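Local coordinates for protein maltose operon transcriptional repressor (Staphylococcus aureus subsp. aureus Mu50, PDB 3HCW) that probably represses transcription of the maltose operon, sensing a small effector, likely a sugar, through a periplasmic-binding-protein-like domain of the LacI/GalR type, at residues I10-K15 against T45-S50; A71-Y76 against P93-G98. All blocks are in the same frame, centred on the assembly; numbering follows the deposited sequence.

Contact 1 (I10-K15 against T45-S50); sequences IGLVLK and TQTTVS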
loop_
_atom_site.group_PDB
_atom_site.type_symbol
_atom_site.label_atom_id
_atom_site.label_comp_id
_atom_site.label_asym_id
_atom_site.label_seq_id
_atom_site.Cartn_x
_atom_site.Cartn_y
_atom_site.Cartn_z
ATOM N N ILE A 10 17.609 -15.384 -5.697
ATOM C CA ILE A 10 17.835 -14.112 -6.388
ATOM C C ILE A 10 17.780 -12.957 -5.388
ATOM O O ILE A 10 16.795 -12.810 -4.668
ATOM C CB ILE A 10 16.783 -13.847 -7.513
ATOM C CG1 ILE A 10 16.505 -15.109 -8.352
ATOM C CG2 ILE A 10 17.197 -12.632 -8.376
ATOM C CD1 ILE A 10 17.660 -15.572 -9.216
ATOM N N GLY A 11 18.839 -12.151 -5.340
ATOM C CA GLY A 11 18.845 -10.947 -4.512
ATOM C C GLY A 11 18.165 -9.783 -5.214
ATOM O O GLY A 11 18.493 -9.453 -6.353
ATOM N N LEU A 12 17.204 -9.165 -4.541
ATOM C CA LEU A 12 16.476 -8.031 -5.103
ATOM C C LEU A 12 16.867 -6.724 -4.392
ATOM O O LEU A 12 16.449 -6.488 -3.257
ATOM C CB LEU A 12 14.967 -8.278 -5.006
ATOM C CG LEU A 12 14.490 -9.703 -5.347
ATOM C CD1 LEU A 12 13.018 -9.849 -5.076
ATOM C CD2 LEU A 12 14.804 -10.128 -6.782
ATOM N N VAL A 13 17.659 -5.883 -5.062
ATOM C CA VAL A 13 18.107 -4.605 -4.474
ATOM C C VAL A 13 17.093 -3.453 -4.577
ATOM O O VAL A 13 16.771 -2.979 -5.671
ATOM C CB VAL A 13 19.467 -4.140 -5.046
ATOM C CG1 VAL A 13 20.017 -2.966 -4.227
ATOM C CG2 VAL A 13 20.462 -5.282 -5.051
ATOM N N LEU A 14 16.618 -3.011 -3.416
ATOM C CA LEU A 14 15.688 -1.891 -3.283
ATOM C C LEU A 14 16.426 -0.573 -3.020
ATOM O O LEU A 14 17.582 -0.566 -2.583
ATOM C CB LEU A 14 14.715 -2.159 -2.129
ATOM C CG LEU A 14 13.299 -2.718 -2.311
ATOM C CD1 LEU A 14 12.320 -1.594 -2.596
ATOM C CD2 LEU A 14 13.207 -3.804 -3.367
ATOM N N LYS A 15 15.732 0.534 -3.284
ATOM C CA LYS A 15 16.225 1.896 -3.049
ATOM C C LYS A 15 16.274 2.224 -1.546
ATOM O O LYS A 15 17.258 2.787 -1.056
ATOM C CB LYS A 15 15.315 2.887 -3.789
ATOM C CG LYS A 15 15.784 4.338 -3.832
ATOM C CD LYS A 15 14.589 5.302 -3.953
ATOM C CE LYS A 15 13.849 5.153 -5.284
ATOM N NZ LYS A 15 12.627 5.998 -5.354
ATOM N N THR A 45 13.752 -15.758 -3.386
ATOM C CA THR A 45 14.121 -14.345 -3.501
ATOM C C THR A 45 14.531 -13.772 -2.151
ATOM O O THR A 45 14.072 -14.237 -1.108
ATOM C CB THR A 45 12.982 -13.465 -4.091
ATOM O OG1 THR A 45 11.893 -13.380 -3.166
ATOM C CG2 THR A 45 12.476 -14.003 -5.430
ATOM N N GLN A 46 15.390 -12.757 -2.177
ATOM C CA GLN A 46 15.849 -12.104 -0.955
ATOM C C GLN A 46 15.975 -10.591 -1.156
ATOM O O GLN A 46 16.949 -10.095 -1.752
ATOM C CB GLN A 46 17.171 -12.713 -0.491
ATOM C CG GLN A 46 17.527 -12.423 0.961
ATOM C CD GLN A 46 19.008 -12.622 1.246
ATOM O OE1 GLN A 46 19.577 -13.674 0.951
ATOM N NE2 GLN A 46 19.638 -11.607 1.823
ATOM N N THR A 47 14.968 -9.883 -0.648
ATOM C CA THR A 47 14.839 -8.435 -0.738
ATOM C C THR A 47 15.758 -7.729 0.265
ATOM O O THR A 47 15.686 -8.010 1.469
ATOM C CB THR A 47 13.373 -8.027 -0.438
ATOM O OG1 THR A 47 12.475 -8.793 -1.254
ATOM C CG2 THR A 47 13.145 -6.550 -0.690
ATOM N N THR A 48 16.601 -6.810 -0.219
ATOM C CA THR A 48 17.443 -5.980 0.669
ATOM C C THR A 48 16.570 -5.134 1.596
ATOM O O THR A 48 15.467 -4.717 1.215
ATOM C CB THR A 48 18.452 -5.049 -0.086
ATOM O OG1 THR A 48 17.748 -4.046 -0.829
ATOM C CG2 THR A 48 19.369 -5.838 -1.019
ATOM N N VAL A 49 17.066 -4.905 2.811
ATOM C CA VAL A 49 16.300 -4.253 3.871
ATOM C C VAL A 49 16.955 -2.919 4.307
ATOM O O VAL A 49 16.452 -2.215 5.192
ATOM C CB VAL A 49 16.063 -5.253 5.059
ATOM C CG1 VAL A 49 17.287 -5.339 5.992
ATOM C CG2 VAL A 49 14.775 -4.934 5.818
ATOM N N SER A 50 18.057 -2.571 3.641
ATOM C CA SER A 50 18.859 -1.386 3.949
ATOM C C SER A 50 18.169 -0.079 3.550
ATOM O O SER A 50 17.384 -0.042 2.600
ATOM C CB SER A 50 20.203 -1.487 3.237
ATOM O OG SER A 50 21.276 -1.380 4.142
#
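Strands 9-13 and 44-47 run parallel, their segments 10-13 and 45-47 differing by 25° in direction, with Ile-10 level with Thr-45, Gly-11 with Gln-46 and Leu-12 with Thr-47. Three backbone bonds zip them together: Gln-46 N gives its hydrogen to Ile-10 O in the carbonyl plane, Leu-12 N to Gln-46 O, and Thr-48 N to Leu-12 O over 3.1 Å. A fourth carries the pairing past the strand ends. Thr-48 holds OG1 in the crowded position between its own N and carbonyl carbon (chi1 66°), where it accepts from Leu-14 N at 3.0 Å in a nearly straight bond. A side chain thus stands in for the next backbone carbonyl, and Thr-48 CG2, beside its own N, reaches within 3.7 Å of Leu-12 O.

Packing is close on the face carrying Leu-12, Thr-45 and Thr-47, where Leu-12 CD1 crosses obliquely to lie 3.7 Å from Thr-45 CB. The outer end of the same face is looser: Thr-47 is exposed, although its CG2 still meets Leu-14 CD2 at 3.8 Å. From the other face Gln-46 leads its extended chain off toward helix 53-65.

Strand 44-47 is the edge of the sheet within this chain, whereas strand 9-13 has strand 71-74 as its second neighbour. Helix 25-39, which connects the two paired strands in a beta-alpha-beta crossover, packs on Leu-12 through Leu-31 and Ile-34 and on Leu-14 through Tyr-27; helix 53-65 meets Gln-46 and Thr-48 through Met-63 and Leu-56.

Contact 2 (A71-Y76 against P93-G98); sequences AFILLY and PFIVIG
Strands 71-74 and 94-97 lie parallel within 10°, their axes 4.5 Å apart at closest approach, and four backbone bonds alternate between them: Phe-72 N to Pro-93 O, Ile-95 N to Phe-72 O, Leu-74 N to Ile-95 O, and Ile-97 N to Leu-74 O. The last is short at 2.7 Å and arrives nearly along the C=O axis. On one face Ile-73 and Ile-95 stand side by side, their CG2 methyls 3.6 Å apart; Ile-97, with CG1 beside its own N (chi1 -57°), crosses Ile-73 obliquely and brings its CD1 to 4.1 Å from Leu-75 CD2. Helix 82-89 links the strands in a beta-alpha-beta unit of the Rossmann-like half found in periplasmic-binding-protein folds, and Leu-87 packs on both Phe-72 and Leu-74. On that helix's face, Leu-74 CD1 runs alongside Val-96 CG2 at 4.0 Å, and this Val-96 methyl also sits in plane at the edge of the Phe-94 ring. Phe-94 has its CG in the crowded position between N and carbonyl carbon (chi1 66°); its ring leads away from strand 71-74 and stacks with Phe-108. Beyond the end of strand 71-74, Tyr-76 O comes within 3.4 Å of Val-96 CG1, while Tyr-76 OH is hydrogen-bonded to Asp-81 OD2. On the isoleucine face helix 247-263 packs on Ile-73 and Ile-95, and helix 25-39 reaches Leu-75 and Ile-97.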
loop_
_atom_site.group_PDB
_atom_site.type_symbol
_atom_site.label_atom_id
_atom_site.label_comp_id
_atom_site.label_asym_id
_atom_site.label_seq_id
_atom_site.Cartn_x
_atom_site.Cartn_y
_atom_site.Cartn_z
ATOM N N ALA A 71 22.142 -14.466 -8.375
ATOM C CA ALA A 71 22.017 -13.277 -9.210
ATOM C C ALA A 71 21.207 -12.178 -8.539
ATOM O O ALA A 71 20.622 -12.373 -7.466
ATOM C CB ALA A 71 21.398 -13.643 -10.543
ATOM N N PHE A 72 21.174 -11.020 -9.193
ATOM C CA PHE A 72 20.517 -9.842 -8.648
ATOM C C PHE A 72 19.553 -9.213 -9.630
ATOM O O PHE A 72 19.669 -9.392 -10.836
ATOM C CB PHE A 72 21.557 -8.808 -8.245
ATOM C CG PHE A 72 22.230 -9.108 -6.951
ATOM C CD1 PHE A 72 21.679 -8.662 -5.762
ATOM C CD2 PHE A 72 23.408 -9.847 -6.916
ATOM C CE1 PHE A 72 22.299 -8.923 -4.537
ATOM C CE2 PHE A 72 24.036 -10.113 -5.705
ATOM C CZ PHE A 72 23.482 -9.643 -4.508
ATOM N N ILE A 73 18.591 -8.482 -9.099
ATOM C CA ILE A 73 17.747 -7.622 -9.908
ATOM C C ILE A 73 17.771 -6.273 -9.202
ATOM O O ILE A 73 17.266 -6.163 -8.080
ATOM C CB ILE A 73 16.291 -8.164 -10.013
ATOM C CG1 ILE A 73 16.248 -9.545 -10.689
ATOM C CG2 ILE A 73 15.402 -7.186 -10.763
ATOM C CD1 ILE A 73 14.842 -10.115 -10.831
ATOM N N LEU A 74 18.406 -5.271 -9.822
ATOM C CA LEU A 74 18.381 -3.895 -9.298
ATOM C C LEU A 74 17.038 -3.265 -9.624
ATOM O O LEU A 74 16.677 -3.144 -10.793
ATOM C CB LEU A 74 19.488 -3.034 -9.905
ATOM C CG LEU A 74 20.949 -3.461 -9.764
ATOM C CD1 LEU A 74 21.847 -2.399 -10.339
ATOM C CD2 LEU A 74 21.290 -3.679 -8.328
ATOM N N LEU A 75 16.304 -2.861 -8.591
ATOM C CA LEU A 75 14.953 -2.325 -8.761
ATOM C C LEU A 75 14.906 -0.810 -9.006
ATOM O O LEU A 75 13.873 -0.178 -8.788
ATOM C CB LEU A 75 14.077 -2.651 -7.557
ATOM C CG LEU A 75 13.502 -4.022 -7.183
ATOM C CD1 LEU A 75 11.999 -3.866 -6.995
ATOM C CD2 LEU A 75 13.761 -5.088 -8.176
ATOM N N TYR A 76 16.017 -0.240 -9.464
ATOM C CA TYR A 76 16.085 1.170 -9.831
ATOM C C TYR A 76 17.218 1.372 -10.835
ATOM O O TYR A 76 18.074 0.507 -10.985
ATOM C CB TYR A 76 16.302 2.046 -8.587
ATOM C CG TYR A 76 17.646 1.837 -7.935
ATOM C CD1 TYR A 76 17.819 0.867 -6.949
ATOM C CD2 TYR A 76 18.750 2.609 -8.308
ATOM C CE1 TYR A 76 19.056 0.668 -6.358
ATOM C CE2 TYR A 76 19.982 2.413 -7.732
ATOM C CZ TYR A 76 20.126 1.446 -6.758
ATOM O OH TYR A 76 21.349 1.269 -6.184
ATOM N N PRO A 93 25.940 -11.820 -12.153
ATOM C CA PRO A 93 24.881 -11.667 -13.158
ATOM C C PRO A 93 23.740 -10.838 -12.589
ATOM O O PRO A 93 23.391 -11.013 -11.415
ATOM C CB PRO A 93 24.404 -13.107 -13.390
ATOM C CG PRO A 93 25.526 -13.968 -12.922
ATOM C CD PRO A 93 26.095 -13.230 -11.750
ATOM N N PHE A 94 23.189 -9.926 -13.392
ATOM C CA PHE A 94 22.075 -9.090 -12.932
ATOM C C PHE A 94 21.121 -8.576 -14.008
ATOM O O PHE A 94 21.425 -8.596 -15.196
ATOM C CB PHE A 94 22.543 -7.939 -12.012
ATOM C CG PHE A 94 23.406 -6.909 -12.682
ATOM C CD1 PHE A 94 24.787 -7.072 -12.740
ATOM C CD2 PHE A 94 22.851 -5.746 -13.201
ATOM C CE1 PHE A 94 25.601 -6.115 -13.335
ATOM C CE2 PHE A 94 23.659 -4.780 -13.800
ATOM C CZ PHE A 94 25.037 -4.966 -13.863
ATOM N N ILE A 95 19.955 -8.131 -13.547
ATOM C CA ILE A 95 18.987 -7.391 -14.348
ATOM C C ILE A 95 18.840 -6.016 -13.705
ATOM O O ILE A 95 19.075 -5.865 -12.506
ATOM C CB ILE A 95 17.613 -8.155 -14.433
ATOM C CG1 ILE A 95 17.417 -8.744 -15.818
ATOM C CG2 ILE A 95 16.429 -7.258 -14.208
ATOM C CD1 ILE A 95 18.409 -9.777 -16.183
ATOM N N VAL A 96 18.493 -5.011 -14.502
ATOM C CA VAL A 96 18.139 -3.708 -13.962
ATOM C C VAL A 96 16.715 -3.384 -14.363
ATOM O O VAL A 96 16.349 -3.487 -15.532
ATOM C CB VAL A 96 19.089 -2.595 -14.454
ATOM C CG1 VAL A 96 18.707 -1.240 -13.849
ATOM C CG2 VAL A 96 20.539 -2.933 -14.119
ATOM N N ILE A 97 15.897 -3.015 -13.393
ATOM C CA ILE A 97 14.624 -2.427 -13.719
ATOM C C ILE A 97 14.814 -0.912 -13.815
ATOM O O ILE A 97 15.022 -0.229 -12.803
ATOM C CB ILE A 97 13.521 -2.830 -12.739
ATOM C CG1 ILE A 97 13.400 -4.356 -12.712
ATOM C CG2 ILE A 97 12.196 -2.192 -13.141
ATOM C CD1 ILE A 97 12.227 -4.864 -11.926
ATOM N N GLY A 98 14.776 -0.416 -15.056
ATOM C CA GLY A 98 14.952 1.004 -15.365
ATOM C C GLY A 98 15.635 1.217 -16.707
ATOM O O GLY A 98 15.710 0.294 -17.529
#

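How the contacts relate
Contacts 1 and 2 are two pairings in a run of parallel strands of one mixed sheet, separated by the pairing of 9-13 with 71-74. Gly-11 makes part of that seam, its N 2.8 Å from Ala-71 O and its O 2.9 Å from Ile-73 N, both probable hydrogen bonds; Val-13 continues it. Both contacts are mainly buried, but contact 1 includes the edge strand and has Thr-47 exposed, whereas no touching residue of contact 2 is exposed. Contact 1 mixes threonines with leucines, and a hydroxyl extends its backbone ladder; contact 2 packs almost wholly aliphatic and aromatic side chains. Helix 25-39 reaches both.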